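Local coordinates for uncharacterized protein (Bacillus thuringiensis serovar kurstaki, PDB 4XE8) that binds ADP and is an actin-like protein of the bacterial cytoskeleton that, as in other ParM proteins, probably forms filaments for plasmid segregation, at residues A[233-238]-A[367-372]; A[239-244]-A[257-262]; A[345-350]-A[374-379]. The protein carries 2 engineered substitutions. All coordinates share one frame; numbering follows the deposited sequence.

From the N terminus, strand 231-237 opens interaction 1 and runs through G238 straight into 239-244, the first half of interaction 2. The chain turns back, and 257-262 closes interaction 2 as a hairpin nested inside the larger loop of interaction 1. Helix 337-362 then opens interaction 3 with residues 345-350 before strand 366-370 returns to strand 231-237 and closes interaction 1. Segment 374-379, on two short helices, follows and closes interaction 3, so interactions 1 and 3 cross, while 2 and 3 lie in series. Together they tie the hairpin and the parallel strand pair of the same sheet, with the helices beside it, around ADP.

Interaction 1. Residues A[233-238]-A[367-372]; sequences AINDLG and NIVVGG. With ADP (adenosine-5'-diphosphate), chain C.
The N235 amide lies against strand 367-370 with the carbonyl of I368 and the CG2 methyl of V369 on opposite sides of its plane. Its CG sits beside the backbone N (chi1 -56°), which folds ND2 back to I368 O in a weak, bent hydrogen bond of 3.3 Å. I368 O also receives the N235 backbone N at 2.7 Å, so two donors of one residue grip it. At the amide's rim, a water accepts from N235 ND2 and donates to N367 OD1, while N235 OD1 takes a hydrogen bond from N244. The other flat group is the D236 carboxylate: V370 CG2 packs over it, 3.9 Å from D236 CG, and G371 CA meets D236 OD1 at 3.3 Å. D236 OD2 is held by T403, and the side chain lies about 4 Å from a bound magnesium ion.

The strands run parallel, 19° apart. V370 N donates to N235 O at 2.8 Å, close to linear at 174° about the hydrogen, and L237 N donates to V370 O. Beyond the N235 amide on the same face, L237 CD1 packs on V369 CG1 at 3.6 Å; on the reverse face I234 and V370 touch through their CG2 methyls.

Past the last rung both chains bend toward the nucleotide. G372 N donates to ADP O2A at 3.0 Å, a straight bond onto the alpha-phosphate. Neighbouring strand ends that lead into glycine turns, Asp-Leu-Gly on one and Gly-Gly on the other, are consistent with the phosphate-2 and adenosine motifs of the actin-like ATPase fold.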
# COMPACT_ATOMS: atom_id res chain seq x y z
N ALA A 233 -7.60 -0.31 -18.72
CA ALA A 233 -6.95 -1.25 -17.83
C ALA A 233 -6.26 -0.51 -16.69
O ALA A 233 -5.62 0.52 -16.91
CB ALA A 233 -5.95 -2.10 -18.59
N ILE A 234 -6.42 -1.01 -15.47
CA ILE A 234 -5.67 -0.50 -14.34
C ILE A 234 -4.58 -1.49 -13.97
O ILE A 234 -4.86 -2.63 -13.60
CB ILE A 234 -6.56 -0.26 -13.10
CG1 ILE A 234 -7.81 0.54 -13.47
CG2 ILE A 234 -5.77 0.46 -12.01
CD1 ILE A 234 -8.70 0.83 -12.28
N ASN A 235 -3.33 -1.06 -14.09
CA ASN A 235 -2.20 -1.91 -13.75
C ASN A 235 -1.53 -1.44 -12.47
O ASN A 235 -0.79 -0.46 -12.47
CB ASN A 235 -1.20 -1.94 -14.90
CG ASN A 235 -1.82 -2.39 -16.21
OD1 ASN A 235 -2.06 -3.58 -16.41
ND2 ASN A 235 -2.07 -1.45 -17.10
N ASP A 236 -1.81 -2.15 -11.38
CA ASP A 236 -1.26 -1.80 -10.07
C ASP A 236 0.05 -2.54 -9.84
O ASP A 236 0.05 -3.72 -9.49
CB ASP A 236 -2.27 -2.13 -8.97
CG ASP A 236 -2.03 -1.34 -7.69
OD1 ASP A 236 -0.92 -0.79 -7.53
OD2 ASP A 236 -2.94 -1.28 -6.85
N LEU A 237 1.17 -1.85 -10.05
CA LEU A 237 2.48 -2.47 -9.93
C LEU A 237 2.95 -2.47 -8.48
O LEU A 237 3.29 -1.42 -7.94
CB LEU A 237 3.50 -1.76 -10.83
CG LEU A 237 3.07 -1.43 -12.26
CD1 LEU A 237 4.26 -0.91 -13.06
CD2 LEU A 237 2.44 -2.63 -12.96
N GLY A 238 2.97 -3.65 -7.86
CA GLY A 238 3.26 -3.76 -6.44
C GLY A 238 4.59 -4.39 -6.10
O GLY A 238 5.44 -4.62 -6.97
N ASN A 367 -4.49 2.62 -21.05
CA ASN A 367 -3.85 1.79 -20.03
C ASN A 367 -3.29 2.62 -18.89
O ASN A 367 -2.35 3.39 -19.07
CB ASN A 367 -2.74 0.95 -20.65
CG ASN A 367 -3.24 0.01 -21.72
OD1 ASN A 367 -3.54 -1.15 -21.46
ND2 ASN A 367 -3.36 0.52 -22.95
N ILE A 368 -3.88 2.46 -17.71
CA ILE A 368 -3.48 3.23 -16.55
C ILE A 368 -2.52 2.43 -15.69
O ILE A 368 -2.80 1.28 -15.34
CB ILE A 368 -4.70 3.66 -15.72
CG1 ILE A 368 -5.69 4.39 -16.63
CG2 ILE A 368 -4.28 4.55 -14.56
CD1 ILE A 368 -7.00 4.72 -15.97
N VAL A 369 -1.38 3.02 -15.36
CA VAL A 369 -0.33 2.34 -14.62
C VAL A 369 -0.08 3.02 -13.28
O VAL A 369 0.29 4.19 -13.23
CB VAL A 369 0.98 2.28 -15.43
CG1 VAL A 369 2.00 1.40 -14.73
CG2 VAL A 369 0.72 1.77 -16.84
N VAL A 370 -0.29 2.28 -12.20
CA VAL A 370 -0.18 2.84 -10.85
C VAL A 370 0.64 1.93 -9.94
O VAL A 370 1.19 0.92 -10.39
CB VAL A 370 -1.57 3.06 -10.23
CG1 VAL A 370 -2.39 4.01 -11.09
CG2 VAL A 370 -2.29 1.74 -10.05
N GLY A 371 0.72 2.29 -8.67
CA GLY A 371 1.46 1.51 -7.70
C GLY A 371 2.86 2.05 -7.48
O GLY A 371 3.31 2.94 -8.20
N GLY A 372 3.55 1.51 -6.48
CA GLY A 372 4.90 1.95 -6.17
C GLY A 372 5.90 1.59 -7.25
O GLY A 372 6.96 2.21 -7.35
PB ADP C . 2.08 -3.22 -2.42
O1B ADP C . 2.24 -3.23 -0.92
O2B ADP C . 2.12 -4.59 -3.06
O3B ADP C . 0.95 -2.35 -2.93
PA ADP C . 3.47 -0.95 -3.39
O1A ADP C . 3.08 -0.05 -2.25
O2A ADP C . 2.74 -0.82 -4.71
O3A ADP C . 3.42 -2.50 -2.95
O5' ADP C . 5.05 -0.77 -3.65
C5' ADP C . 5.66 -1.27 -4.83
C4' ADP C . 7.16 -1.02 -4.74
O4' ADP C . 7.44 0.35 -5.04
C3' ADP C . 7.68 -1.28 -3.34
O3' ADP C . 8.84 -2.12 -3.43
C2' ADP C . 8.09 0.07 -2.79
O2' ADP C . 9.27 -0.02 -2.00
C1' ADP C . 8.33 0.88 -4.05
N9 ADP C . 8.08 2.33 -3.85
C8 ADP C . 7.01 2.90 -3.25
N7 ADP C . 7.13 4.26 -3.25
C5 ADP C . 8.29 4.57 -3.85
C6 ADP C . 9.04 5.81 -4.18
N6 ADP C . 8.55 7.03 -3.86
N1 ADP C . 10.22 5.67 -4.82
C2 ADP C . 10.73 4.47 -5.15
N3 ADP C . 10.11 3.31 -4.88
C4 ADP C . 8.91 3.29 -4.24
O HOH W 1 -2.10 -2.79 -20.00

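Interaction 2. Residues A[239-244]-A[257-262]; sequences AGTSDN and STNTDL. With ADP (adenosine-5'-diphosphate), chain C.
S242 and T260 meet as a hydrogen-bonded pair in the beta hairpin of strands 242-248 and 251-260, whose first strand follows the phosphate-binding turn of an actin-like nucleotide site. S242 N reaches T260 O at 2.9 Å from above the carbonyl plane, and T260 N returns a nearly straight bond to S242 O. Two residues on, N244 and T258 pair in the same way, through more bent backbone hydrogen bonds.

The close packing is on the face of S242, N244, T258 and T260, which is turned toward helix 337-362. Here the N244 and T258 side chains run side by side in one direction, T258 CG2 lying 3.6 Å from N244 OD1. That oxygen also accepts a hydrogen bond from a water that is hydrogen-bonded to T260 OG1 as well, while N244 ND2 is bound by N235 of the adjoining strand. S242 OG points at L262 O, but their modelled separation is too short to be trusted in detail; OG is also hydrogen-bonded to Q351 NE2 of the helix.

The other face is looser and more open to solvent. The side chains of D243 and N259 cross there at about a right angle, carboxylate and amide planes 68° apart, and a weak hydrogen bond of 3.4 Å links N259 ND2 to D243 OD2. At the nucleotide end, A239 N, in the turn just before the hairpin, donates to ADP O2B at 3.2 Å and more weakly to ADP O3A.

An ST turn finishes the second strand: with chi1 at 78°, T260 OG1 is placed between its own backbone N and carbonyl carbon and accepts from L262 N at 3.2 Å.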
# COMPACT_ATOMS: atom_id res chain seq x y z
N ALA A 239 4.78 -4.67 -4.81
CA ALA A 239 6.05 -5.18 -4.30
C ALA A 239 6.27 -6.65 -4.66
O ALA A 239 7.33 -7.01 -5.17
CB ALA A 239 6.10 -5.01 -2.78
N GLY A 240 5.27 -7.48 -4.41
CA GLY A 240 5.38 -8.90 -4.72
C GLY A 240 4.42 -9.32 -5.82
O GLY A 240 4.44 -10.47 -6.26
N THR A 241 3.57 -8.40 -6.25
CA THR A 241 2.54 -8.70 -7.24
C THR A 241 2.36 -7.58 -8.27
O THR A 241 2.86 -6.47 -8.10
CB THR A 241 1.17 -8.96 -6.59
OG1 THR A 241 0.78 -7.81 -5.83
CG2 THR A 241 1.22 -10.18 -5.67
N SER A 242 1.62 -7.90 -9.33
CA SER A 242 1.15 -6.90 -10.28
C SER A 242 -0.30 -7.20 -10.65
O SER A 242 -0.61 -8.26 -11.18
CB SER A 242 2.03 -6.88 -11.54
OG SER A 242 3.26 -6.22 -11.30
N ASP A 243 -1.19 -6.26 -10.34
CA ASP A 243 -2.60 -6.44 -10.62
C ASP A 243 -2.97 -5.85 -11.98
O ASP A 243 -2.99 -4.63 -12.15
CB ASP A 243 -3.46 -5.81 -9.52
CG ASP A 243 -4.92 -6.19 -9.63
OD1 ASP A 243 -5.64 -5.58 -10.46
OD2 ASP A 243 -5.36 -7.09 -8.89
N ASN A 244 -3.26 -6.72 -12.94
CA ASN A 244 -3.70 -6.28 -14.26
C ASN A 244 -5.21 -6.43 -14.41
O ASN A 244 -5.70 -7.47 -14.85
CB ASN A 244 -2.99 -7.07 -15.36
CG ASN A 244 -1.49 -7.12 -15.16
OD1 ASN A 244 -0.92 -8.19 -14.91
ND2 ASN A 244 -0.83 -5.97 -15.28
N SER A 257 -9.10 -10.03 -16.31
CA SER A 257 -8.42 -9.42 -15.18
C SER A 257 -7.53 -10.43 -14.47
O SER A 257 -8.01 -11.31 -13.75
CB SER A 257 -9.42 -8.81 -14.19
OG SER A 257 -9.98 -7.61 -14.70
N THR A 258 -6.22 -10.29 -14.66
CA THR A 258 -5.27 -11.25 -14.12
C THR A 258 -4.42 -10.65 -13.01
O THR A 258 -4.44 -9.44 -12.77
CB THR A 258 -4.33 -11.79 -15.22
OG1 THR A 258 -3.55 -12.87 -14.70
CG2 THR A 258 -3.41 -10.69 -15.73
N ASN A 259 -3.66 -11.51 -12.33
CA ASN A 259 -2.75 -11.09 -11.28
C ASN A 259 -1.49 -11.95 -11.31
O ASN A 259 -1.57 -13.17 -11.30
CB ASN A 259 -3.42 -11.18 -9.91
CG ASN A 259 -2.56 -10.62 -8.80
OD1 ASN A 259 -1.65 -11.29 -8.31
ND2 ASN A 259 -2.83 -9.38 -8.41
N THR A 260 -0.33 -11.30 -11.37
CA THR A 260 0.93 -12.02 -11.45
C THR A 260 1.85 -11.70 -10.28
O THR A 260 1.59 -10.76 -9.52
CB THR A 260 1.68 -11.70 -12.76
OG1 THR A 260 2.31 -10.41 -12.65
CG2 THR A 260 0.72 -11.70 -13.94
N ASP A 261 2.91 -12.47 -10.13
CA ASP A 261 3.88 -12.26 -9.06
C ASP A 261 4.99 -11.32 -9.50
O ASP A 261 6.01 -11.18 -8.82
CB ASP A 261 4.46 -13.59 -8.60
CG ASP A 261 5.10 -14.38 -9.73
OD1 ASP A 261 6.30 -14.19 -9.98
OD2 ASP A 261 4.39 -15.18 -10.36
N LEU A 262 4.80 -10.68 -10.65
CA LEU A 262 5.77 -9.72 -11.17
C LEU A 262 5.81 -8.47 -10.29
O LEU A 262 5.14 -7.48 -10.57
CB LEU A 262 5.44 -9.35 -12.62
CG LEU A 262 6.42 -8.40 -13.33
CD1 LEU A 262 7.82 -8.98 -13.32
CD2 LEU A 262 5.96 -8.13 -14.75
PB ADP C . 2.08 -3.22 -2.42
O1B ADP C . 2.24 -3.23 -0.92
O2B ADP C . 2.12 -4.59 -3.06
O3B ADP C . 0.95 -2.35 -2.93
PA ADP C . 3.47 -0.95 -3.39
O1A ADP C . 3.08 -0.05 -2.25
O2A ADP C . 2.74 -0.82 -4.71
O3A ADP C . 3.42 -2.50 -2.95
O5' ADP C . 5.05 -0.77 -3.65
C5' ADP C . 5.66 -1.27 -4.83
C4' ADP C . 7.16 -1.02 -4.74
O4' ADP C . 7.44 0.35 -5.04
C3' ADP C . 7.68 -1.28 -3.34
O3' ADP C . 8.84 -2.12 -3.43
C2' ADP C . 8.09 0.07 -2.79
O2' ADP C . 9.27 -0.02 -2.00
C1' ADP C . 8.33 0.88 -4.05
N9 ADP C . 8.08 2.33 -3.85
C8 ADP C . 7.01 2.90 -3.25
N7 ADP C . 7.13 4.26 -3.25
C5 ADP C . 8.29 4.57 -3.85
C6 ADP C . 9.04 5.81 -4.18
N6 ADP C . 8.55 7.03 -3.86
N1 ADP C . 10.22 5.67 -4.82
C2 ADP C . 10.73 4.47 -5.15
N3 ADP C . 10.11 3.31 -4.88
C4 ADP C . 8.91 3.29 -4.24
O HOH W 2 1.60 -8.57 -14.37

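Interaction 3. Residues A[345-350]-A[374-379]; sequences LKYAED and VLFGYA. With ADP (adenosine-5'-diphosphate), chain C.
Y347 and F376 form a T-shaped pair, the edge of the phenylalanine ring directed at the face of the tyrosine. Their centroids are 5.4 Å apart and the planes stand at 68°. The touching edge is the CD2-CE2 side of F376: CD2 comes to 3.7 Å from Y347 CD2, and CE2 reaches Y347 CB at 3.9 Å. In both residues CG is anti to the backbone N (chi1 172° in Y347, 170° in F376), which turns the rings to the interface between helix 337-362 and short helices 372-376 and 378-381.

Next to this pair, G377 CA lies at the edge of the Y347 ring, 4.1 Å from Y347 CD2. With no side chain on G377, the helix backbones come close, and A348 CB rests 4.0 Å from G377 O. G377 is the first non-helical residue after helix 372-376 and the N-cap of helix 378-381. Farther out, L345 CD2 meets A379 CB at 4.1 Å; no hydrogen bond spans the two segments, and the side-chain contacts are apolar or aromatic, apart from A348 CB against a backbone carbonyl.

A second shell packs round the rings. Y267 makes its own edge-to-face contact with Y347, whose hydroxyl has a weak hydrogen bond with Q351, while I268, I271 and I304 pack on F376.

The same short helix also meets the nucleotide. L375 CB lies over the face of the adenine, 3.5 Å from ADP C6, and F376 CB, at the root of the paired ring, is 3.7 Å from ADP N3. The aromatic pair thus backs one wall of the adenosine pocket, an arrangement consistent with the adenosine motif of actin-like proteins, in which a helix follows the glycine turn.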
# COMPACT_ATOMS: atom_id res chain seq x y z
N LEU A 345 15.94 -0.33 -14.52
CA LEU A 345 15.60 -0.42 -15.94
C LEU A 345 15.19 -1.83 -16.34
O LEU A 345 14.32 -2.02 -17.18
CB LEU A 345 16.78 0.06 -16.80
CG LEU A 345 17.14 1.53 -16.62
CD1 LEU A 345 18.37 1.90 -17.45
CD2 LEU A 345 15.96 2.42 -16.98
N LYS A 346 15.83 -2.82 -15.72
CA LYS A 346 15.46 -4.22 -15.93
C LYS A 346 14.00 -4.43 -15.53
O LYS A 346 13.24 -5.10 -16.23
CB LYS A 346 16.38 -5.15 -15.13
CG LYS A 346 16.08 -6.63 -15.28
CD LYS A 346 17.21 -7.47 -14.70
CE LYS A 346 16.85 -8.94 -14.63
NZ LYS A 346 16.21 -9.30 -13.33
N TYR A 347 13.61 -3.84 -14.40
CA TYR A 347 12.22 -3.89 -13.96
C TYR A 347 11.32 -3.14 -14.93
O TYR A 347 10.25 -3.63 -15.30
CB TYR A 347 12.08 -3.30 -12.55
CG TYR A 347 10.65 -3.13 -12.09
CD1 TYR A 347 9.91 -4.22 -11.66
CD2 TYR A 347 10.05 -1.88 -12.09
CE1 TYR A 347 8.60 -4.07 -11.24
CE2 TYR A 347 8.74 -1.72 -11.67
CZ TYR A 347 8.02 -2.81 -11.25
OH TYR A 347 6.72 -2.66 -10.83
N ALA A 348 11.76 -1.95 -15.33
CA ALA A 348 11.01 -1.13 -16.27
C ALA A 348 10.76 -1.90 -17.57
O ALA A 348 9.61 -2.06 -17.98
CB ALA A 348 11.74 0.17 -16.55
N GLU A 349 11.84 -2.38 -18.18
CA GLU A 349 11.76 -3.13 -19.43
C GLU A 349 10.81 -4.32 -19.31
O GLU A 349 10.00 -4.57 -20.20
CB GLU A 349 13.15 -3.61 -19.85
CG GLU A 349 14.11 -2.50 -20.26
CD GLU A 349 13.68 -1.78 -21.53
OE1 GLU A 349 14.03 -0.60 -21.69
OE2 GLU A 349 12.99 -2.40 -22.36
N ASP A 350 10.92 -5.06 -18.21
CA ASP A 350 10.06 -6.22 -17.99
C ASP A 350 8.61 -5.79 -17.81
O ASP A 350 7.70 -6.49 -18.23
CB ASP A 350 10.54 -7.02 -16.77
CG ASP A 350 11.83 -7.76 -17.03
OD1 ASP A 350 12.27 -7.81 -18.20
OD2 ASP A 350 12.40 -8.30 -16.06
N VAL A 374 5.67 2.13 -10.32
CA VAL A 374 5.79 3.30 -11.18
C VAL A 374 6.94 4.18 -10.71
O VAL A 374 7.72 4.70 -11.51
CB VAL A 374 4.48 4.12 -11.21
CG1 VAL A 374 4.69 5.46 -11.91
CG2 VAL A 374 3.37 3.33 -11.87
N LEU A 375 7.06 4.33 -9.39
CA LEU A 375 8.09 5.16 -8.80
C LEU A 375 9.45 4.47 -8.79
O LEU A 375 10.47 5.08 -9.14
CB LEU A 375 7.69 5.57 -7.38
CG LEU A 375 6.47 6.48 -7.30
CD1 LEU A 375 5.95 6.57 -5.87
CD2 LEU A 375 6.81 7.86 -7.84
N PHE A 376 9.47 3.20 -8.39
CA PHE A 376 10.71 2.43 -8.34
C PHE A 376 11.37 2.34 -9.71
O PHE A 376 12.60 2.44 -9.83
CB PHE A 376 10.45 1.03 -7.79
CG PHE A 376 11.63 0.10 -7.93
CD1 PHE A 376 12.73 0.22 -7.09
CD2 PHE A 376 11.63 -0.90 -8.89
CE1 PHE A 376 13.81 -0.64 -7.22
CE2 PHE A 376 12.70 -1.76 -9.01
CZ PHE A 376 13.80 -1.63 -8.18
N GLY A 377 10.56 2.15 -10.75
CA GLY A 377 11.07 2.05 -12.10
C GLY A 377 10.82 3.30 -12.92
O GLY A 377 10.68 3.23 -14.14
N TYR A 378 10.76 4.44 -12.24
CA TYR A 378 10.45 5.72 -12.88
C TYR A 378 11.42 6.06 -14.00
O TYR A 378 11.03 6.64 -15.01
CB TYR A 378 10.43 6.85 -11.85
CG TYR A 378 10.05 8.19 -12.42
CD1 TYR A 378 8.74 8.45 -12.81
CD2 TYR A 378 10.99 9.20 -12.58
CE1 TYR A 378 8.38 9.68 -13.34
CE2 TYR A 378 10.64 10.43 -13.11
CZ TYR A 378 9.34 10.66 -13.49
OH TYR A 378 8.98 11.89 -14.01
N ALA A 379 12.69 5.71 -13.81
CA ALA A 379 13.73 6.01 -14.79
C ALA A 379 13.38 5.49 -16.18
O ALA A 379 13.66 6.14 -17.19
CB ALA A 379 15.06 5.44 -14.33
PB ADP C . 2.08 -3.22 -2.42
O1B ADP C . 2.24 -3.23 -0.92
O2B ADP C . 2.12 -4.59 -3.06
O3B ADP C . 0.95 -2.35 -2.93
PA ADP C . 3.47 -0.95 -3.39
O1A ADP C . 3.08 -0.05 -2.25
O2A ADP C . 2.74 -0.82 -4.71
O3A ADP C . 3.42 -2.50 -2.95
O5' ADP C . 5.05 -0.77 -3.65
C5' ADP C . 5.66 -1.27 -4.83
C4' ADP C . 7.16 -1.02 -4.74
O4' ADP C . 7.44 0.35 -5.04
C3' ADP C . 7.68 -1.28 -3.34
O3' ADP C . 8.84 -2.12 -3.43
C2' ADP C . 8.09 0.07 -2.79
O2' ADP C . 9.27 -0.02 -2.00
C1' ADP C . 8.33 0.88 -4.05
N9 ADP C . 8.08 2.33 -3.85
C8 ADP C . 7.01 2.90 -3.25
N7 ADP C . 7.13 4.26 -3.25
C5 ADP C . 8.29 4.57 -3.85
C6 ADP C . 9.04 5.81 -4.18
N6 ADP C . 8.55 7.03 -3.86
N1 ADP C . 10.22 5.67 -4.82
C2 ADP C . 10.73 4.47 -5.15
N3 ADP C . 10.11 3.31 -4.88
C4 ADP C . 8.91 3.29 -4.24